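PDB 1Y63: Lmaj004144AAA protein from Leishmania major, which probably transfers the terminal phosphate between nucleoside triphosphates and monophosphates, as an AK6-type adenylate kinase, and probably also hydrolyses ATP in late 40S ribosome maturation. Local coordinates for residues Leu14-Pro19 / Val104-Thr109; Asp70-Phe75 / Ser93-Glu98. All blocks are in the same frame, centred on the assembly; numbering follows the deposited sequence.

Contact 1: residues Leu14-Pro19 / Val104-Thr109; sequences LITGTP and VVVLHT. With ADP (adenosine-5'-diphosphate), chain Q.
Ile15 CG1 is set anti to its carbonyl carbon (chi1 -46°), and at the end of that branch CD1 lies against Val105 CB at 3.7 Å; CG2, anti to the backbone N, meets Leu107 CD1 at 3.8 Å. Ile15 bridges two residues of the neighbouring strand, lying beside Val105 and slanting across Leu107, on the face also packed by Lys23, Met26 and Ile30 of helix 23-33. On the other face Thr16 OG1 is anti to its backbone N and hydrogen-bonds to Tyr90 O, while CG2 meets Val106 CG2 at 3.8 Å; Leu14 lies alongside Val104. The axes of the strand segments run nearly parallel, 4.7 Å apart at closest approach. Val105 N hydrogen-bonds to Leu14 O (2.8 Å), Thr16 N to Val105 O (2.9 Å), and Leu107 N to Thr16 O with the donor tilted 21° from the carbonyl plane. Past Gly17 the strands part, and a water accepts from Thr18 N (3.1 Å) and donates to Leu107 O (2.7 Å). Gly17 (phi 140°) brings its CA close to Leu107 O. The central strand 12-16 of a parallel P-loop NTPase sheet here pairs with 103-108 and runs into the Walker A loop around ADP.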
loop_
_atom_site.group_PDB
_atom_site.type_symbol
_atom_site.label_atom_id
_atom_site.label_comp_id
_atom_site.label_asym_id
_atom_site.label_seq_id
_atom_site.Cartn_x
_atom_site.Cartn_y
_atom_site.Cartn_z
ATOM N N LEU A 14 5.436 0.845 -3.015
ATOM C CA LEU A 14 4.371 0.258 -2.228
ATOM C C LEU A 14 3.762 1.336 -1.365
ATOM O O LEU A 14 4.474 2.072 -0.711
ATOM C CB LEU A 14 4.906 -0.856 -1.335
ATOM C CG LEU A 14 3.913 -1.512 -0.354
ATOM C CD1 LEU A 14 2.762 -2.157 -1.106
ATOM C CD2 LEU A 14 4.665 -2.523 0.503
ATOM N N ILE A 15 2.427 1.446 -1.423
ATOM C CA ILE A 15 1.649 2.301 -0.514
ATOM C C ILE A 15 0.896 1.370 0.438
ATOM O O ILE A 15 0.097 0.525 0.011
ATOM C CB ILE A 15 0.637 3.216 -1.247
ATOM C CG1 ILE A 15 1.243 3.917 -2.476
ATOM C CG2 ILE A 15 0.041 4.205 -0.261
ATOM C CD1 ILE A 15 2.400 4.799 -2.212
ATOM N N THR A 16 1.189 1.488 1.722
ATOM C CA THR A 16 0.576 0.631 2.723
ATOM C C THR A 16 0.063 1.500 3.898
ATOM O O THR A 16 0.214 2.731 3.884
ATOM C CB THR A 16 1.557 -0.480 3.152
ATOM O OG1 THR A 16 0.865 -1.453 3.947
ATOM C CG2 THR A 16 2.755 0.088 3.973
ATOM N N GLY A 17 -0.601 0.882 4.864
ATOM C CA GLY A 17 -1.332 1.610 5.875
ATOM C C GLY A 17 -2.642 0.926 6.186
ATOM O O GLY A 17 -3.175 0.159 5.381
ATOM N N THR A 18 -3.164 1.211 7.362
ATOM C CA THR A 18 -4.465 0.714 7.779
ATOM C C THR A 18 -5.560 1.003 6.747
ATOM O O THR A 18 -5.535 2.058 6.060
ATOM C CB THR A 18 -4.861 1.422 9.086
ATOM O OG1 THR A 18 -3.790 1.327 10.011
ATOM C CG2 THR A 18 -6.088 0.827 9.687
ATOM N N PRO A 19 -6.517 0.063 6.590
ATOM C CA PRO A 19 -7.694 0.400 5.801
ATOM C C PRO A 19 -8.273 1.773 6.207
ATOM O O PRO A 19 -8.426 2.072 7.397
ATOM C CB PRO A 19 -8.657 -0.741 6.136
ATOM C CG PRO A 19 -7.751 -1.904 6.370
ATOM C CD PRO A 19 -6.599 -1.320 7.119
ATOM N N VAL A 104 8.723 2.524 -0.010
ATOM C CA VAL A 104 7.536 2.064 0.711
ATOM C C VAL A 104 6.987 3.258 1.462
ATOM O O VAL A 104 7.712 3.902 2.197
ATOM C CB VAL A 104 7.850 0.927 1.687
ATOM C CG1 VAL A 104 6.631 0.530 2.494
ATOM C CG2 VAL A 104 8.384 -0.271 0.906
ATOM N N VAL A 105 5.735 3.595 1.204
ATOM C CA VAL A 105 5.095 4.742 1.826
ATOM C C VAL A 105 4.051 4.226 2.768
ATOM O O VAL A 105 3.173 3.446 2.365
ATOM C CB VAL A 105 4.408 5.626 0.770
ATOM C CG1 VAL A 105 3.768 6.818 1.416
ATOM C CG2 VAL A 105 5.381 6.038 -0.309
ATOM N N VAL A 106 4.151 4.603 4.044
ATOM C CA VAL A 106 3.159 4.190 5.039
ATOM C C VAL A 106 2.319 5.415 5.377
ATOM O O VAL A 106 2.865 6.435 5.813
ATOM C CB VAL A 106 3.828 3.679 6.342
ATOM C CG1 VAL A 106 2.762 3.267 7.381
ATOM C CG2 VAL A 106 4.789 2.548 6.114
ATOM N N LEU A 107 0.996 5.274 5.224
ATOM C CA LEU A 107 0.052 6.335 5.502
ATOM C C LEU A 107 -0.540 6.188 6.896
ATOM O O LEU A 107 -0.868 5.092 7.322
ATOM C CB LEU A 107 -1.073 6.356 4.468
ATOM C CG LEU A 107 -0.640 6.430 2.993
ATOM C CD1 LEU A 107 -1.844 6.478 2.058
ATOM C CD2 LEU A 107 0.242 7.603 2.816
ATOM N N HIS A 108 -0.639 7.327 7.581
ATOM C CA HIS A 108 -1.339 7.449 8.852
ATOM C C HIS A 108 -2.480 8.427 8.743
ATOM O O HIS A 108 -2.454 9.331 7.905
ATOM C CB HIS A 108 -0.368 7.922 9.929
ATOM C CG HIS A 108 0.526 6.838 10.438
ATOM N ND1 HIS A 108 0.036 5.732 11.101
ATOM C CD2 HIS A 108 1.869 6.701 10.416
ATOM C CE1 HIS A 108 1.048 4.959 11.462
ATOM N NE2 HIS A 108 2.171 5.532 11.073
ATOM N N THR A 109 -3.482 8.270 9.602
ATOM C CA THR A 109 -4.623 9.173 9.608
ATOM C C THR A 109 -5.050 9.352 11.067
ATOM O O THR A 109 -5.058 8.373 11.836
ATOM C CB THR A 109 -5.774 8.583 8.750
ATOM O OG1 THR A 109 -5.315 8.354 7.402
ATOM C CG2 THR A 109 -6.960 9.481 8.662
HETATM P PB ADP Q . -7.704 2.839 1.621
HETATM O O1B ADP Q . -8.664 1.946 2.383
HETATM O O2B ADP Q . -6.439 3.059 2.423
HETATM O O3B ADP Q . -7.458 2.407 0.178
HETATM P PA ADP Q . -9.080 5.061 0.351
HETATM O O1A ADP Q . -8.080 5.577 -0.662
HETATM O O2A ADP Q . -10.170 4.137 -0.190
HETATM O O3A ADP Q . -8.354 4.344 1.570
HETATM O "O5'" ADP Q . -9.767 6.295 1.110
HETATM C "C5'" ADP Q . -11.123 6.187 1.519
HETATM C "C4'" ADP Q . -11.706 7.573 1.381
HETATM O "O4'" ADP Q . -10.967 8.482 2.192
HETATM C "C3'" ADP Q . -11.615 8.146 -0.022
HETATM O "O3'" ADP Q . -12.652 7.695 -0.888
HETATM C "C2'" ADP Q . -11.691 9.622 0.257
HETATM O "O2'" ADP Q . -13.025 10.000 0.578
HETATM C "C1'" ADP Q . -10.916 9.749 1.541
HETATM N N9 ADP Q . -9.492 10.114 1.441
HETATM C C8 ADP Q . -8.401 9.329 1.156
HETATM N N7 ADP Q . -7.256 10.042 1.240
HETATM C C5 ADP Q . -7.622 11.317 1.612
HETATM C C6 ADP Q . -6.887 12.543 1.877
HETATM N N6 ADP Q . -5.543 12.567 1.792
HETATM N N1 ADP Q . -7.621 13.621 2.227
HETATM C C2 ADP Q . -8.976 13.559 2.321
HETATM N N3 ADP Q . -9.745 12.477 2.099
HETATM C C4 ADP Q . -9.087 11.340 1.736
HETATM O O HOH W 1 -1.337 3.052 9.000
#

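Contact 2: residues Asp70-Phe75 / Ser93-Glu98; sequences DRLLDF and SELFPE. With NA (sodium ion), chain O; MN (manganese (II) ion), chain F.
The turn of helix 66-80 at Leu72 and Leu73 faces an irregular loop whose residues Ser93 to Phe96 form a type I beta turn, with CA atoms no nearer than 7.2 Å (Leu73 to Phe96) and no hydrogen bond crossing between the segments. Side chains fill the gap. Leu73 drives both methyls into the loop: CD1 rests on the backbone carbonyl Leu95 O at 3.5 Å, while CD2 comes to the edge of the Phe96 ring, near its plane, 3.7 Å from CD1 of that ring. The same CD2 methyl also reaches Pro97 CD at 4.4 Å. Leu72 meets Leu95 at about a right angle, its CD2 being 3.9 Å from Leu95 CD1. Leu95 holds CG between its backbone N and carbonyl carbon (chi1 75°), and its second methyl, CD2, sits 3.7 Å above the plane of the Phe96 ring, over the centre. Phe96 therefore has one leucine on a face and another at its edge, and it touches Met76, Tyr148 and Leu14 as well. The polar residues of the loop turn elsewhere. Glu94 OE2 coordinates a sodium ion at 2.4 Å, and Glu98 OE2 coordinates a manganese ion whose site also includes Ala147. Glu143 OE2 accepts hydrogen bonds from the backbone N of Ser93 and of Glu94. The arrangement is a small apolar helix-to-loop interface, partly buried, by which helix 66-80 is seated on the connection between strands 85-89 and 103-108 of the nucleotide-kinase fold.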
loop_
_atom_site.group_PDB
_atom_site.type_symbol
_atom_site.label_atom_id
_atom_site.label_comp_id
_atom_site.label_asym_id
_atom_site.label_seq_id
_atom_site.Cartn_x
_atom_site.Cartn_y
_atom_site.Cartn_z
ATOM N N ASP A 70 1.675 -17.261 -1.197
ATOM C CA ASP A 70 2.555 -17.761 -2.259
ATOM C C ASP A 70 1.937 -17.560 -3.627
ATOM O O ASP A 70 2.604 -17.148 -4.571
ATOM C CB ASP A 70 2.839 -19.241 -2.057
ATOM C CG ASP A 70 3.705 -19.514 -0.828
ATOM O OD1 ASP A 70 4.356 -18.579 -0.335
ATOM O OD2 ASP A 70 3.735 -20.670 -0.359
ATOM N N ARG A 71 0.664 -17.923 -3.747
ATOM C CA ARG A 71 -0.046 -17.791 -5.024
ATOM C C ARG A 71 -0.179 -16.358 -5.463
ATOM O O ARG A 71 -0.066 -16.070 -6.673
ATOM C CB ARG A 71 -1.429 -18.459 -4.947
ATOM C CG ARG A 71 -1.344 -19.959 -4.954
ATOM C CD ARG A 71 -2.610 -20.638 -4.442
ATOM N NE ARG A 71 -2.343 -22.015 -4.028
ATOM C CZ ARG A 71 -3.054 -22.702 -3.134
ATOM N NH1 ARG A 71 -4.100 -22.158 -2.510
ATOM N NH2 ARG A 71 -2.708 -23.944 -2.851
ATOM N N LEU A 72 -0.467 -15.463 -4.511
ATOM C CA LEU A 72 -0.508 -14.027 -4.812
ATOM C C LEU A 72 0.841 -13.560 -5.357
ATOM O O LEU A 72 0.915 -12.841 -6.340
ATOM C CB LEU A 72 -0.905 -13.207 -3.578
ATOM C CG LEU A 72 -0.788 -11.688 -3.727
ATOM C CD1 LEU A 72 -1.724 -11.140 -4.774
ATOM C CD2 LEU A 72 -1.025 -11.015 -2.390
ATOM N N LEU A 73 1.920 -13.931 -4.677
ATOM C CA LEU A 73 3.251 -13.512 -5.117
ATOM C C LEU A 73 3.606 -14.041 -6.488
ATOM O O LEU A 73 4.178 -13.316 -7.309
ATOM C CB LEU A 73 4.309 -13.919 -4.092
ATOM C CG LEU A 73 4.168 -13.349 -2.669
ATOM C CD1 LEU A 73 5.343 -13.828 -1.836
ATOM C CD2 LEU A 73 4.074 -11.863 -2.570
ATOM N N ASP A 74 3.246 -15.289 -6.786
ATOM C CA ASP A 74 3.527 -15.840 -8.097
ATOM C C ASP A 74 2.764 -15.075 -9.182
ATOM O O ASP A 74 3.279 -14.886 -10.290
ATOM C CB ASP A 74 3.159 -17.337 -8.157
ATOM C CG ASP A 74 4.100 -18.231 -7.371
ATOM O OD1 ASP A 74 5.199 -17.802 -6.985
ATOM O OD2 ASP A 74 3.722 -19.407 -7.158
ATOM N N PHE A 75 1.528 -14.662 -8.866
ATOM C CA PHE A 75 0.701 -13.873 -9.771
ATOM C C PHE A 75 1.317 -12.505 -10.026
ATOM O O PHE A 75 1.357 -12.021 -11.177
ATOM C CB PHE A 75 -0.714 -13.741 -9.190
ATOM C CG PHE A 75 -1.694 -13.100 -10.122
ATOM C CD1 PHE A 75 -1.795 -11.709 -10.183
ATOM C CD2 PHE A 75 -2.532 -13.882 -10.907
ATOM C CE1 PHE A 75 -2.707 -11.109 -11.066
ATOM C CE2 PHE A 75 -3.467 -13.277 -11.789
ATOM C CZ PHE A 75 -3.540 -11.905 -11.851
ATOM N N SER A 93 2.386 -5.632 4.095
ATOM C CA SER A 93 3.652 -5.413 3.376
ATOM C C SER A 93 4.727 -6.485 3.598
ATOM O O SER A 93 5.578 -6.652 2.732
ATOM C CB SER A 93 4.268 -4.052 3.711
ATOM O OG SER A 93 4.602 -3.963 5.078
ATOM N N GLU A 94 4.693 -7.199 4.722
ATOM C CA GLU A 94 5.747 -8.142 5.075
ATOM C C GLU A 94 5.866 -9.263 4.053
ATOM O O GLU A 94 6.958 -9.786 3.810
ATOM C CB GLU A 94 5.492 -8.711 6.474
ATOM C CG GLU A 94 6.269 -9.960 6.826
ATOM C CD GLU A 94 6.022 -10.379 8.246
ATOM O OE1 GLU A 94 4.854 -10.626 8.618
ATOM O OE2 GLU A 94 7.016 -10.460 8.993
ATOM N N LEU A 95 4.743 -9.614 3.440
ATOM C CA LEU A 95 4.715 -10.730 2.517
ATOM C C LEU A 95 5.518 -10.535 1.249
ATOM O O LEU A 95 5.962 -11.514 0.655
ATOM C CB LEU A 95 3.292 -11.090 2.168
ATOM C CG LEU A 95 2.517 -10.182 1.210
ATOM C CD1 LEU A 95 1.274 -10.887 0.715
ATOM C CD2 LEU A 95 2.136 -8.891 1.859
ATOM N N PHE A 96 5.731 -9.299 0.835
ATOM C CA PHE A 96 6.369 -9.063 -0.458
ATOM C C PHE A 96 7.888 -9.086 -0.324
ATOM O O PHE A 96 8.434 -8.672 0.712
ATOM C CB PHE A 96 5.990 -7.701 -1.023
ATOM C CG PHE A 96 4.503 -7.439 -1.138
ATOM C CD1 PHE A 96 3.672 -8.291 -1.838
ATOM C CD2 PHE A 96 3.940 -6.313 -0.562
ATOM C CE1 PHE A 96 2.321 -8.026 -1.966
ATOM C CE2 PHE A 96 2.575 -6.059 -0.679
ATOM C CZ PHE A 96 1.784 -6.914 -1.401
ATOM N N PRO A 97 8.578 -9.534 -1.383
ATOM C CA PRO A 97 10.035 -9.515 -1.376
ATOM C C PRO A 97 10.571 -8.099 -1.479
ATOM O O PRO A 97 10.099 -7.305 -2.287
ATOM C CB PRO A 97 10.415 -10.331 -2.601
ATOM C CG PRO A 97 9.287 -10.323 -3.458
ATOM C CD PRO A 97 8.051 -10.097 -2.630
ATOM N N GLU A 98 11.603 -7.801 -0.698
ATOM C CA GLU A 98 12.283 -6.527 -0.763
ATOM C C GLU A 98 12.838 -6.241 -2.147
ATOM O O GLU A 98 12.934 -5.091 -2.533
ATOM C CB GLU A 98 13.389 -6.440 0.281
ATOM C CG GLU A 98 12.929 -6.354 1.691
ATOM C CD GLU A 98 14.101 -6.164 2.643
ATOM O OE1 GLU A 98 14.785 -5.129 2.526
ATOM O OE2 GLU A 98 14.348 -7.065 3.480
HETATM NA NA NA O . 7.384 -9.890 11.304
HETATM MN MN MN F . 13.044 -7.991 5.140
HETATM O O HOH W 2 12.275 -8.687 4.384
HETATM O O HOH W 3 6.609 -8.070 11.177
HETATM O O HOH W 4 8.055 -7.861 13.084
#

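The centres of contact 1 and contact 2 are about 17 Å apart, yet the two meet through Leu14. Its CD2 lies 3.6 Å from Ser93 CB and its CD1 lies 3.9 Å from Phe96 CE2, so one leucine joins the sheet to the loop 93-98. In sequence, both segments of contact 2 fall between those of contact 1. Contact 1 leads directly to the nucleotide: Thr18 and Pro19 belong to the ADP pocket, and Pro19 C is 3.8 Å from ADP O1B. Contact 2 is more remote, with the Phe96 side chain about 13 Å from ADP, and seats helix 66-80 on the loop that in turn packs against Leu14 in strand 12-16.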